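Local coordinates for Ice-binding protein (Colwellia, PDB 3WP9) that binds to the surface of ice crystals, holds back their growth and inhibits ice recrystallization, which may protect membranes from freezing injury, at residues 3-8 / 162-167; 46-51 / 64-69; 15-20 / 79-84; 126-129 / 135-138. One frame throughout, in Å; residues are numbered along the deposited sequence.

Contact 1: residues 3-8 / 162-167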
loop_
_atom_site.group_PDB
_atom_site.type_symbol
_atom_site.label_atom_id
_atom_site.label_comp_id
_atom_site.label_asym_id
_atom_site.label_seq_id
_atom_site.Cartn_x
_atom_site.Cartn_y
_atom_site.Cartn_z
ATOM N N PRO A 3 -4.734 17.831 2.929
ATOM C CA PRO A 3 -5.745 17.287 3.841
ATOM C C PRO A 3 -5.171 16.702 5.130
ATOM O O PRO A 3 -3.974 16.656 5.293
ATOM C CB PRO A 3 -6.399 16.192 3.000
ATOM C CG PRO A 3 -5.296 15.719 2.110
ATOM C CD PRO A 3 -4.409 16.906 1.819
ATOM N N TYR A 4 -6.028 16.315 6.073
ATOM C CA TYR A 4 -5.569 15.608 7.272
ATOM C C TYR A 4 -5.286 14.159 6.840
ATOM O O TYR A 4 -5.809 13.690 5.795
ATOM C CB TYR A 4 -6.624 15.639 8.396
ATOM C CG TYR A 4 -8.047 15.792 7.874
ATOM C CD1 TYR A 4 -8.419 16.940 7.160
ATOM C CD2 TYR A 4 -9.020 14.790 8.067
ATOM C CE1 TYR A 4 -9.704 17.092 6.644
ATOM C CE2 TYR A 4 -10.321 14.933 7.558
ATOM C CZ TYR A 4 -10.667 16.093 6.842
ATOM O OH TYR A 4 -11.951 16.290 6.297
ATOM N N ALA A 5 -4.469 13.500 7.653
ATOM C CA ALA A 5 -4.137 12.082 7.446
ATOM C C ALA A 5 -5.416 11.241 7.318
ATOM O O ALA A 5 -6.494 11.589 7.805
ATOM C CB ALA A 5 -3.266 11.543 8.562
ATOM N N VAL A 6 -5.276 10.111 6.644
ATOM C CA VAL A 6 -6.300 9.079 6.641
ATOM C C VAL A 6 -6.001 8.124 7.789
ATOM O O VAL A 6 -4.949 7.476 7.811
ATOM C CB VAL A 6 -6.319 8.335 5.311
ATOM C CG1 VAL A 6 -7.230 7.104 5.399
ATOM C CG2 VAL A 6 -6.694 9.265 4.153
ATOM N N GLU A 7 -6.902 8.066 8.781
ATOM C CA GLU A 7 -6.768 7.133 9.901
ATOM C C GLU A 7 -6.978 5.663 9.426
ATOM O O GLU A 7 -7.945 5.365 8.761
ATOM C CB GLU A 7 -7.746 7.450 11.046
ATOM C CG GLU A 7 -7.447 8.790 11.733
ATOM C CD GLU A 7 -5.965 9.014 12.104
ATOM O OE1 GLU A 7 -5.315 8.062 12.628
ATOM O OE2 GLU A 7 -5.452 10.156 11.878
ATOM N N LEU A 8 -6.037 4.796 9.801
ATOM C CA LEU A 8 -6.054 3.384 9.336
ATOM C C LEU A 8 -6.593 2.435 10.399
ATOM O O LEU A 8 -6.836 1.275 10.141
ATOM C CB LEU A 8 -4.618 2.950 8.887
ATOM C CG LEU A 8 -3.967 3.796 7.802
ATOM C CD1 LEU A 8 -2.583 3.136 7.586
ATOM C CD2 LEU A 8 -4.844 3.821 6.537
ATOM N N ASN A 162 2.459 9.297 5.088
ATOM C CA ASN A 162 1.511 10.405 4.765
ATOM C C ASN A 162 1.018 10.535 3.371
ATOM O O ASN A 162 0.383 11.526 3.005
ATOM C CB ASN A 162 2.160 11.739 5.149
ATOM C CG ASN A 162 2.255 11.911 6.666
ATOM O OD1 ASN A 162 1.428 11.393 7.439
ATOM N ND2 ASN A 162 3.286 12.647 7.104
ATOM N N ILE A 163 1.300 9.521 2.542
ATOM C CA ILE A 163 0.879 9.550 1.181
ATOM C C ILE A 163 -0.126 8.366 1.037
ATOM O O ILE A 163 0.234 7.192 1.392
ATOM C CB ILE A 163 2.084 9.264 0.249
ATOM C CG1 ILE A 163 3.132 10.416 0.361
ATOM C CG2 ILE A 163 1.581 9.084 -1.154
ATOM C CD1 ILE A 163 4.406 10.183 -0.436
ATOM N N PHE A 164 -1.346 8.711 0.614
ATOM C CA PHE A 164 -2.466 7.698 0.573
ATOM C C PHE A 164 -2.904 7.536 -0.819
ATOM O O PHE A 164 -3.327 8.488 -1.462
ATOM C CB PHE A 164 -3.631 8.076 1.546
ATOM C CG PHE A 164 -3.186 8.240 2.981
ATOM C CD1 PHE A 164 -3.148 7.172 3.906
ATOM C CD2 PHE A 164 -2.747 9.509 3.403
ATOM C CE1 PHE A 164 -2.699 7.335 5.244
ATOM C CE2 PHE A 164 -2.277 9.665 4.702
ATOM C CZ PHE A 164 -2.269 8.620 5.635
ATOM N N TRP A 165 -2.808 6.276 -1.333
ATOM C CA TRP A 165 -3.193 5.966 -2.713
ATOM C C TRP A 165 -4.478 5.173 -2.612
ATOM O O TRP A 165 -4.491 4.032 -2.118
ATOM C CB TRP A 165 -2.166 5.093 -3.421
ATOM C CG TRP A 165 -0.718 5.681 -3.442
ATOM C CD1 TRP A 165 0.234 5.522 -2.515
ATOM C CD2 TRP A 165 -0.164 6.390 -4.525
ATOM N NE1 TRP A 165 1.411 6.120 -2.955
ATOM C CE2 TRP A 165 1.178 6.662 -4.186
ATOM C CE3 TRP A 165 -0.658 6.821 -5.759
ATOM C CZ2 TRP A 165 2.017 7.359 -5.052
ATOM C CZ3 TRP A 165 0.141 7.476 -6.611
ATOM C CH2 TRP A 165 1.497 7.760 -6.245
ATOM N N GLN A 166 -5.541 5.841 -2.994
ATOM C CA GLN A 166 -6.884 5.204 -3.018
ATOM C C GLN A 166 -7.162 4.807 -4.471
ATOM O O GLN A 166 -7.329 5.638 -5.332
ATOM C CB GLN A 166 -7.927 6.223 -2.454
ATOM C CG GLN A 166 -9.380 5.732 -2.625
ATOM C CD GLN A 166 -10.036 6.244 -3.894
ATOM O OE1 GLN A 166 -10.012 7.484 -4.196
ATOM N NE2 GLN A 166 -10.654 5.351 -4.616
ATOM N N VAL A 167 -7.191 3.487 -4.717
ATOM C CA VAL A 167 -7.214 2.977 -6.095
ATOM C C VAL A 167 -8.452 2.091 -6.204
ATOM O O VAL A 167 -8.601 1.054 -5.562
ATOM C CB VAL A 167 -5.938 2.150 -6.386
ATOM C CG1 VAL A 167 -5.943 1.693 -7.833
ATOM C CG2 VAL A 167 -4.648 3.015 -6.044
#
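The N-terminal loop of this right-handed beta-helix crosses the outer side of strand 163-167, and the contact is essentially V6 lying over the ring of F164, with A5 and L8 beside it. V6 CB sits 3.7 Å from the centroid of the F164 ring and 15° off its normal, a CH-pi contact over the face, slightly displaced toward the rim. CG2 of V6, turned to the side of its backbone N, leans back over the root of the ring, 3.8 Å from F164 CG. The far end of the ring meets backbone instead: F164 CE1 is 3.4 Å from V6 O, and F164 CZ is 3.5 Å from V6 N. L8 CD2 comes in obliquely, 4.3 Å from F164 CE1, and A5 CB is equally distant from F164 CZ. F164 heads toward the loop from its CB on, and with CG anti to the carbonyl carbon (chi1 -57°) the ring lies on the side of its own backbone N.

A flat, apolar phenylalanine suits this place because a loop without regular strand pairing can lie along it, while the compact branched valine covers its face. Replacing F164 with an alanine is likely to open a gap beneath V6 and leave its methine and CG2 without their aromatic support. R91 donates hydrogen bonds to the carbonyl oxygens of Y4 and A5, and V6 also touches A84 of helix 71-89 and I137 of the adjacent strand. The loop thus fills the groove between helix and sheet, an apolar cover on the outer wall of a beta-helix.

Contact 2: residues 46-51 / 64-69; sequences LNCDEV and LPCSIN
A disulfide near the surface, C48 to C66, ties the loop between strands 33-36 and 55-57 to the approach of strand 67-69, an outermost strand of the largest sheet. The two SG atoms, C48 and C66, are 2.1 Å apart, and the torsion about the S-S bond is -79°, near the right angle that relaxed disulfides adopt. The sulfurs are reached by different turns: C48 SG lies anti to its carbonyl carbon (chi1 -74°), whereas C66 SG is tucked between backbone N and carbonyl carbon (chi1 73°). C48 SG also rests against the cis peptide joining L64 to P65, 3.7 Å from L64 C, with P65 CD a little farther off. The cis bond bends the chain sharply just before C66, and proline is the residue that most readily accepts it.

No direct hydrogen bond crosses between the segments, but one water does the work: it accepts from C48 N at 2.8 Å and donates to L64 O at 3.0 Å. In this beta-helix the cross-link joins irregular chain near one end of the sheet, where fewer neighbouring strands supply pairing. The C48 side is shaped by an Asx turn, in which N47 OD1 takes the D49 N-H on a lone pair in the carbonyl plane at 3.0 Å. E50 folds back so that its OE2 receives N47 N at 2.7 Å, through the lone pair facing away from OE1. Side-chain bonds from N47, just before the 3-10 turn 48-50, and E50, at its end, both brace it. On the other side, S67 OG is hydrogen-bonded to P63 O.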
loop_
_atom_site.group_PDB
_atom_site.type_symbol
_atom_site.label_atom_id
_atom_site.label_comp_id
_atom_site.label_asym_id
_atom_site.label_seq_id
_atom_site.Cartn_x
_atom_site.Cartn_y
_atom_site.Cartn_z
ATOM N N LEU A 46 2.873 -16.912 2.186
ATOM C CA LEU A 46 4.265 -16.571 2.498
ATOM C C LEU A 46 4.810 -17.594 3.488
ATOM O O LEU A 46 4.018 -18.205 4.302
ATOM C CB LEU A 46 4.291 -15.201 3.253
ATOM C CG LEU A 46 4.158 -13.915 2.405
ATOM C CD1 LEU A 46 3.719 -12.690 3.202
ATOM C CD2 LEU A 46 5.548 -13.621 1.818
ATOM N N ASN A 47 6.140 -17.717 3.473
ATOM C CA ASN A 47 6.868 -18.645 4.340
ATOM C C ASN A 47 7.189 -17.853 5.615
ATOM O O ASN A 47 7.371 -16.670 5.565
ATOM C CB ASN A 47 8.145 -19.171 3.693
ATOM C CG ASN A 47 8.776 -20.314 4.499
ATOM O OD1 ASN A 47 9.316 -20.112 5.607
ATOM N ND2 ASN A 47 8.672 -21.528 3.971
ATOM N N CYS A 48 7.164 -18.526 6.775
ATOM C CA CYS A 48 7.420 -17.852 8.027
ATOM C C CYS A 48 8.755 -17.127 7.979
ATOM O O CYS A 48 8.911 -16.044 8.569
ATOM C CB CYS A 48 7.324 -18.872 9.163
ATOM S SG CYS A 48 5.596 -19.298 9.468
ATOM N N ASP A 49 9.711 -17.637 7.227
ATOM C CA ASP A 49 11.032 -16.959 7.147
ATOM C C ASP A 49 11.041 -15.676 6.295
ATOM O O ASP A 49 12.015 -14.918 6.250
ATOM C CB ASP A 49 12.156 -17.924 6.747
ATOM C CG ASP A 49 11.888 -18.667 5.405
ATOM O OD1 ASP A 49 11.359 -18.089 4.423
ATOM O OD2 ASP A 49 12.223 -19.878 5.320
ATOM N N GLU A 50 9.946 -15.399 5.624
ATOM C CA GLU A 50 9.889 -14.183 4.848
ATOM C C GLU A 50 9.250 -13.000 5.614
ATOM O O GLU A 50 9.215 -11.890 5.060
ATOM C CB GLU A 50 9.106 -14.405 3.518
ATOM C CG GLU A 50 9.714 -15.497 2.669
ATOM C CD GLU A 50 8.836 -15.804 1.484
ATOM O OE1 GLU A 50 9.088 -15.183 0.401
ATOM O OE2 GLU A 50 7.859 -16.590 1.664
ATOM N N VAL A 51 8.730 -13.211 6.831
ATOM C CA VAL A 51 8.013 -12.163 7.553
ATOM C C VAL A 51 8.801 -11.910 8.875
ATOM O O VAL A 51 9.019 -12.868 9.644
ATOM C CB VAL A 51 6.526 -12.544 7.814
ATOM C CG1 VAL A 51 5.767 -11.441 8.530
ATOM C CG2 VAL A 51 5.811 -12.802 6.469
ATOM N N LEU A 64 3.039 -22.662 9.012
ATOM C CA LEU A 64 3.579 -23.177 10.248
ATOM C C LEU A 64 5.065 -22.899 10.227
ATOM O O LEU A 64 5.708 -23.018 9.172
ATOM C CB LEU A 64 3.304 -24.682 10.309
ATOM C CG LEU A 64 1.828 -25.078 10.137
ATOM C CD1 LEU A 64 1.569 -26.570 9.908
ATOM C CD2 LEU A 64 1.019 -24.579 11.331
ATOM N N PRO A 65 5.628 -22.598 11.381
ATOM C CA PRO A 65 4.948 -22.665 12.682
ATOM C C PRO A 65 4.350 -21.349 13.189
ATOM O O PRO A 65 3.618 -21.355 14.183
ATOM C CB PRO A 65 6.111 -23.035 13.601
ATOM C CG PRO A 65 7.244 -22.229 13.025
ATOM C CD PRO A 65 7.090 -22.355 11.550
ATOM N N CYS A 66 4.685 -20.245 12.506
ATOM C CA CYS A 66 4.540 -18.888 13.026
ATOM C C CYS A 66 3.128 -18.292 12.972
ATOM O O CYS A 66 2.848 -17.318 13.677
ATOM C CB CYS A 66 5.491 -17.978 12.273
ATOM S SG CYS A 66 4.896 -17.688 10.565
ATOM N N SER A 67 2.213 -18.825 12.168
ATOM C CA SER A 67 0.970 -18.072 12.044
ATOM C C SER A 67 0.140 -18.146 13.330
ATOM O O SER A 67 0.248 -19.132 14.091
ATOM C CB SER A 67 0.140 -18.476 10.827
ATOM O OG SER A 67 -0.291 -19.832 10.910
ATOM N N ILE A 68 -0.703 -17.125 13.530
ATOM C CA ILE A 68 -1.466 -16.951 14.777
ATOM C C ILE A 68 -2.944 -16.881 14.451
ATOM O O ILE A 68 -3.390 -16.079 13.591
ATOM C CB ILE A 68 -1.006 -15.677 15.481
ATOM C CG1 ILE A 68 0.460 -15.872 15.932
ATOM C CG2 ILE A 68 -1.977 -15.425 16.633
ATOM C CD1 ILE A 68 1.288 -14.606 16.081
ATOM N N ASN A 69 -3.680 -17.812 15.032
ATOM C CA ASN A 69 -5.123 -17.884 14.821
ATOM C C ASN A 69 -5.759 -16.716 15.594
ATOM O O ASN A 69 -5.883 -16.760 16.820
ATOM C CB ASN A 69 -5.631 -19.247 15.352
ATOM C CG ASN A 69 -7.053 -19.545 14.957
ATOM O OD1 ASN A 69 -7.826 -18.636 14.669
ATOM N ND2 ASN A 69 -7.422 -20.833 14.929
HETATM O O HOH W 1 6.495 -21.255 6.903
#

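Contact 3: residues 15-20 / 79-84; sequences TILSKS and SDMGIA
M81 reaches from helix 71-89 toward L17 and K19 of segment 15-20, and its chain crosses both at a slant rather than running alongside either. Its two ends do separate jobs. The root, M81 CB, faces L17 CD2 at 4.2 Å, while the terminal methyl, M81 CE, meets K19 CG at 4.0 Å. The methionine can span both because it is extended through its first two torsions and then turns at the sulfur (chi3 65°), which swings CE aside toward the lysine.

L17 points its CB at the helix, and with CG anti to the backbone N (chi1 -178°) it carries CD2 toward the helix from strand 14-18. K19, just past the strand end, offers the aliphatic part of its chain. This is a fitting use of lysine at a partly exposed position, since its methylenes can cover an apolar neighbour while the ammonium end is carried beyond them.

The arrangement belongs to the way the fold is built: a right-handed beta-helix with one long helix packed along the outside of its main parallel sheet. With the nearest CA atoms, those of L17 and M81, 8.4 Å apart, the segments meet through side chains, and no hydrogen bond joins them. L17 also touches L74, A77 and V78 on the same helix, and M81 rests on L202 of the adjoining strand, which suits a flexible, unbranched methionine bridging uneven ground. S18, by contrast, turns away from the helix, and its OG is hydrogen-bonded to T36 OG1 and G21 O.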
loop_
_atom_site.group_PDB
_atom_site.type_symbol
_atom_site.label_atom_id
_atom_site.label_comp_id
_atom_site.label_asym_id
_atom_site.label_seq_id
_atom_site.Cartn_x
_atom_site.Cartn_y
_atom_site.Cartn_z
ATOM N N THR A 15 1.609 -4.389 7.555
ATOM C CA THR A 15 2.356 -4.057 6.338
ATOM C C THR A 15 1.730 -4.612 5.042
ATOM O O THR A 15 1.706 -3.902 3.985
ATOM C CB THR A 15 3.795 -4.509 6.488
ATOM O OG1 THR A 15 4.373 -3.793 7.616
ATOM C CG2 THR A 15 4.542 -4.176 5.217
ATOM N N ILE A 16 1.083 -5.773 5.234
ATOM C CA ILE A 16 0.215 -6.356 4.138
ATOM C C ILE A 16 -1.038 -6.881 4.825
ATOM O O ILE A 16 -0.905 -7.695 5.744
ATOM C CB ILE A 16 0.927 -7.489 3.339
ATOM C CG1 ILE A 16 2.271 -7.020 2.774
ATOM C CG2 ILE A 16 0.018 -7.872 2.149
ATOM C CD1 ILE A 16 3.158 -8.091 2.105
ATOM N N LEU A 17 -2.204 -6.488 4.320
ATOM C CA LEU A 17 -3.488 -6.985 4.805
ATOM C C LEU A 17 -4.271 -7.155 3.532
ATOM O O LEU A 17 -4.324 -6.285 2.721
ATOM C CB LEU A 17 -4.208 -5.949 5.723
ATOM C CG LEU A 17 -5.563 -6.504 6.274
ATOM C CD1 LEU A 17 -5.362 -7.726 7.162
ATOM C CD2 LEU A 17 -6.262 -5.364 6.987
ATOM N N SER A 18 -4.889 -8.317 3.364
ATOM C CA SER A 18 -5.807 -8.540 2.236
ATOM C C SER A 18 -7.035 -9.343 2.668
ATOM O O SER A 18 -7.043 -9.942 3.793
ATOM C CB SER A 18 -5.081 -9.326 1.118
ATOM O OG SER A 18 -4.898 -10.664 1.536
ATOM N N LYS A 19 -7.960 -9.484 1.736
ATOM C CA LYS A 19 -9.181 -10.276 2.045
ATOM C C LYS A 19 -9.177 -11.642 1.445
ATOM O O LYS A 19 -9.916 -12.555 1.911
ATOM C CB LYS A 19 -10.390 -9.539 1.541
ATOM C CG LYS A 19 -10.554 -8.233 2.328
ATOM C CD LYS A 19 -11.822 -7.477 2.074
ATOM C CE LYS A 19 -13.047 -8.330 2.359
ATOM N NZ LYS A 19 -14.220 -7.421 2.127
ATOM N N SER A 20 -8.381 -11.825 0.388
ATOM C CA SER A 20 -8.502 -13.052 -0.348
ATOM C C SER A 20 -7.176 -13.761 -0.641
ATOM O O SER A 20 -7.129 -14.584 -1.566
ATOM C CB SER A 20 -9.363 -12.862 -1.591
ATOM O OG SER A 20 -8.569 -12.288 -2.567
ATOM N N SER A 79 -12.083 -4.403 8.647
ATOM C CA SER A 79 -13.088 -3.302 8.789
ATOM C C SER A 79 -12.486 -1.913 8.676
ATOM O O SER A 79 -12.957 -1.091 7.890
ATOM C CB SER A 79 -13.709 -3.387 10.201
ATOM O OG SER A 79 -14.740 -4.327 10.099
ATOM N N ASP A 80 -11.435 -1.646 9.465
ATOM C CA ASP A 80 -10.721 -0.323 9.464
ATOM C C ASP A 80 -10.077 -0.021 8.103
ATOM O O ASP A 80 -9.949 1.152 7.695
ATOM C CB ASP A 80 -9.670 -0.278 10.562
ATOM C CG ASP A 80 -10.313 -0.130 11.947
ATOM O OD1 ASP A 80 -11.489 0.272 11.939
ATOM O OD2 ASP A 80 -9.624 -0.436 12.971
ATOM N N MET A 81 -9.684 -1.092 7.393
ATOM C CA MET A 81 -9.117 -0.897 6.042
ATOM C C MET A 81 -10.233 -0.372 5.131
ATOM O O MET A 81 -10.009 0.565 4.330
ATOM C CB MET A 81 -8.530 -2.192 5.488
ATOM C CG MET A 81 -8.412 -2.119 3.939
ATOM S SD MET A 81 -7.582 -3.550 3.200
ATOM C CE MET A 81 -8.711 -4.926 3.576
ATOM N N GLY A 82 -11.443 -0.915 5.265
ATOM C CA GLY A 82 -12.524 -0.401 4.387
ATOM C C GLY A 82 -13.003 1.006 4.732
ATOM O O GLY A 82 -13.300 1.784 3.817
ATOM N N ILE A 83 -13.016 1.322 6.031
ATOM C CA ILE A 83 -13.262 2.661 6.505
ATOM C C ILE A 83 -12.198 3.621 5.950
ATOM O O ILE A 83 -12.542 4.690 5.458
ATOM C CB ILE A 83 -13.297 2.696 8.090
ATOM C CG1 ILE A 83 -14.535 1.904 8.575
ATOM C CG2 ILE A 83 -13.218 4.140 8.607
ATOM C CD1 ILE A 83 -14.454 1.381 9.997
ATOM N N ALA A 84 -10.906 3.228 6.017
ATOM C CA ALA A 84 -9.807 4.051 5.439
ATOM C C ALA A 84 -9.956 4.336 3.974
ATOM O O ALA A 84 -9.775 5.497 3.493
ATOM C CB ALA A 84 -8.447 3.471 5.733
#

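Contact 4: residues 126-129 / 135-138; sequences VTFN and VWIM
Aromatic contact comes first: F128 drives its edge into the face of the W136 indole in a T-shaped stack. The planes stand at 78°, and the phenyl and five-membered ring centroids are 4.7 Å apart. The leading atom is F128 CD1, 3.3 Å from W136 CD1 and above the indole plane, displaced toward its rim. With CG on the side of the backbone N in both residues (chi1 -71° in F128), the side chains slide past each other in opposite directions and the phenyl comes edge-on over the indole.

The second kind is sulfur-aromatic. M138 SD lies at the edge of the F128 ring, 5.2 Å from its centroid and nearly in its plane, a Met-aromatic contact. Its nearest ring atom is F128 CE1, 3.9 Å from M138 SD. Bends at chi2 and chi3 let the methionine curl round to meet it.

F128, W136 and M138 point inward from two walls of the beta-helix, on strands of successive coils: strand 126-129 belongs to a three-stranded sheet and strand 136-138 to the largest one. The strand axes are 10.6 Å apart at their closest, so large rings are needed to fill the interior, and tryptophan, the broadest side chain, suits that span. With a leucine in place of W136, the F128 edge would probably lose the flat face it meets, and L109 O its N-H partner.

Polar contact is sparse. N129 O lies by the indole edge, 3.4 Å from W136 CZ2. The buried indole N-H is satisfied outside the two segments, W136 NE1 being hydrogen-bonded to L109 O, while N129 OD1 is paired with T155 OG1.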
loop_
_atom_site.group_PDB
_atom_site.type_symbol
_atom_site.label_atom_id
_atom_site.label_comp_id
_atom_site.label_asym_id
_atom_site.label_seq_id
_atom_site.Cartn_x
_atom_site.Cartn_y
_atom_site.Cartn_z
ATOM N N VAL A 126 8.618 9.997 -10.049
ATOM C CA VAL A 126 7.720 11.071 -9.630
ATOM C C VAL A 126 8.133 11.445 -8.217
ATOM O O VAL A 126 8.508 10.599 -7.397
ATOM C CB VAL A 126 6.226 10.569 -9.594
ATOM C CG1 VAL A 126 6.100 9.393 -8.642
ATOM C CG2 VAL A 126 5.323 11.714 -9.076
ATOM N N THR A 127 8.095 12.766 -7.879
ATOM C CA THR A 127 8.510 13.221 -6.593
ATOM C C THR A 127 7.368 13.864 -5.832
ATOM O O THR A 127 6.507 14.534 -6.438
ATOM C CB THR A 127 9.684 14.236 -6.704
ATOM O OG1 THR A 127 10.745 13.638 -7.453
ATOM C CG2 THR A 127 10.164 14.750 -5.343
ATOM N N PHE A 128 7.421 13.585 -4.588
ATOM C CA PHE A 128 6.538 14.155 -3.528
ATOM C C PHE A 128 7.421 15.016 -2.602
ATOM O O PHE A 128 8.237 14.475 -1.856
ATOM C CB PHE A 128 5.876 13.042 -2.687
ATOM C CG PHE A 128 4.786 12.261 -3.441
ATOM C CD1 PHE A 128 3.426 12.540 -3.189
ATOM C CD2 PHE A 128 5.105 11.273 -4.370
ATOM C CE1 PHE A 128 2.395 11.883 -3.881
ATOM C CE2 PHE A 128 4.085 10.591 -5.088
ATOM C CZ PHE A 128 2.723 10.923 -4.865
ATOM N N ASN A 129 7.148 16.346 -2.614
ATOM C CA ASN A 129 7.914 17.296 -1.842
ATOM C C ASN A 129 7.033 18.025 -0.801
ATOM O O ASN A 129 6.038 18.671 -1.189
ATOM C CB ASN A 129 8.541 18.325 -2.757
ATOM C CG ASN A 129 9.440 19.279 -1.977
ATOM O OD1 ASN A 129 10.499 18.896 -1.525
ATOM N ND2 ASN A 129 8.978 20.511 -1.781
ATOM N N VAL A 135 0.513 16.001 3.802
ATOM C CA VAL A 135 -0.268 14.820 3.450
ATOM C C VAL A 135 -0.681 14.939 1.987
ATOM O O VAL A 135 -1.031 16.028 1.442
ATOM C CB VAL A 135 -1.458 14.668 4.425
ATOM C CG1 VAL A 135 -2.439 13.570 3.947
ATOM C CG2 VAL A 135 -0.989 14.341 5.803
ATOM N N TRP A 136 -0.629 13.766 1.305
ATOM C CA TRP A 136 -1.118 13.638 -0.045
ATOM C C TRP A 136 -2.147 12.511 -0.070
ATOM O O TRP A 136 -1.956 11.494 0.560
ATOM C CB TRP A 136 -0.000 13.219 -1.028
ATOM C CG TRP A 136 1.120 14.199 -1.245
ATOM C CD1 TRP A 136 1.324 14.976 -2.340
ATOM C CD2 TRP A 136 2.179 14.469 -0.329
ATOM N NE1 TRP A 136 2.487 15.710 -2.168
ATOM C CE2 TRP A 136 3.010 15.433 -0.937
ATOM C CE3 TRP A 136 2.519 13.973 0.938
ATOM C CZ2 TRP A 136 4.163 15.934 -0.299
ATOM C CZ3 TRP A 136 3.672 14.495 1.600
ATOM C CH2 TRP A 136 4.454 15.446 0.960
ATOM N N ILE A 137 -3.291 12.838 -0.645
ATOM C CA ILE A 137 -4.265 11.838 -0.920
ATOM C C ILE A 137 -4.509 11.758 -2.424
ATOM O O ILE A 137 -4.875 12.731 -3.128
ATOM C CB ILE A 137 -5.562 12.050 -0.037
ATOM C CG1 ILE A 137 -5.300 11.989 1.507
ATOM C CG2 ILE A 137 -6.627 11.073 -0.535
ATOM C CD1 ILE A 137 -6.578 12.260 2.278
ATOM N N MET A 138 -4.259 10.533 -2.968
ATOM C CA MET A 138 -4.353 10.283 -4.368
ATOM C C MET A 138 -5.613 9.454 -4.646
ATOM O O MET A 138 -5.673 8.307 -4.324
ATOM C CB MET A 138 -3.089 9.568 -4.893
ATOM C CG MET A 138 -1.818 10.047 -4.201
ATOM S SD MET A 138 -1.382 11.706 -4.628
ATOM C CE MET A 138 -1.028 11.570 -6.327
#

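The four contacts sample different layers of one beta-helix. Contact 4 lies inside the coils and relies on aromatic rings and sulfur. Contacts 1 and 3 lie on the outside of the largest sheet, contact 3 buried beneath the helix and contact 1 partly buried, where apolar side chains join it to the N-terminal loop and to the helix. They touch, L8 and V6 packing on A84 and L8 on D80. Contacts 1 and 4 share neighbouring strands, 163-167 and 136-140, with inward W136 and outward F164 on different faces of the wall. Contact 2, about 29 Å from contact 1 between centres, is a surface contact and differs most, replacing packing with a covalent bond and a bridging water.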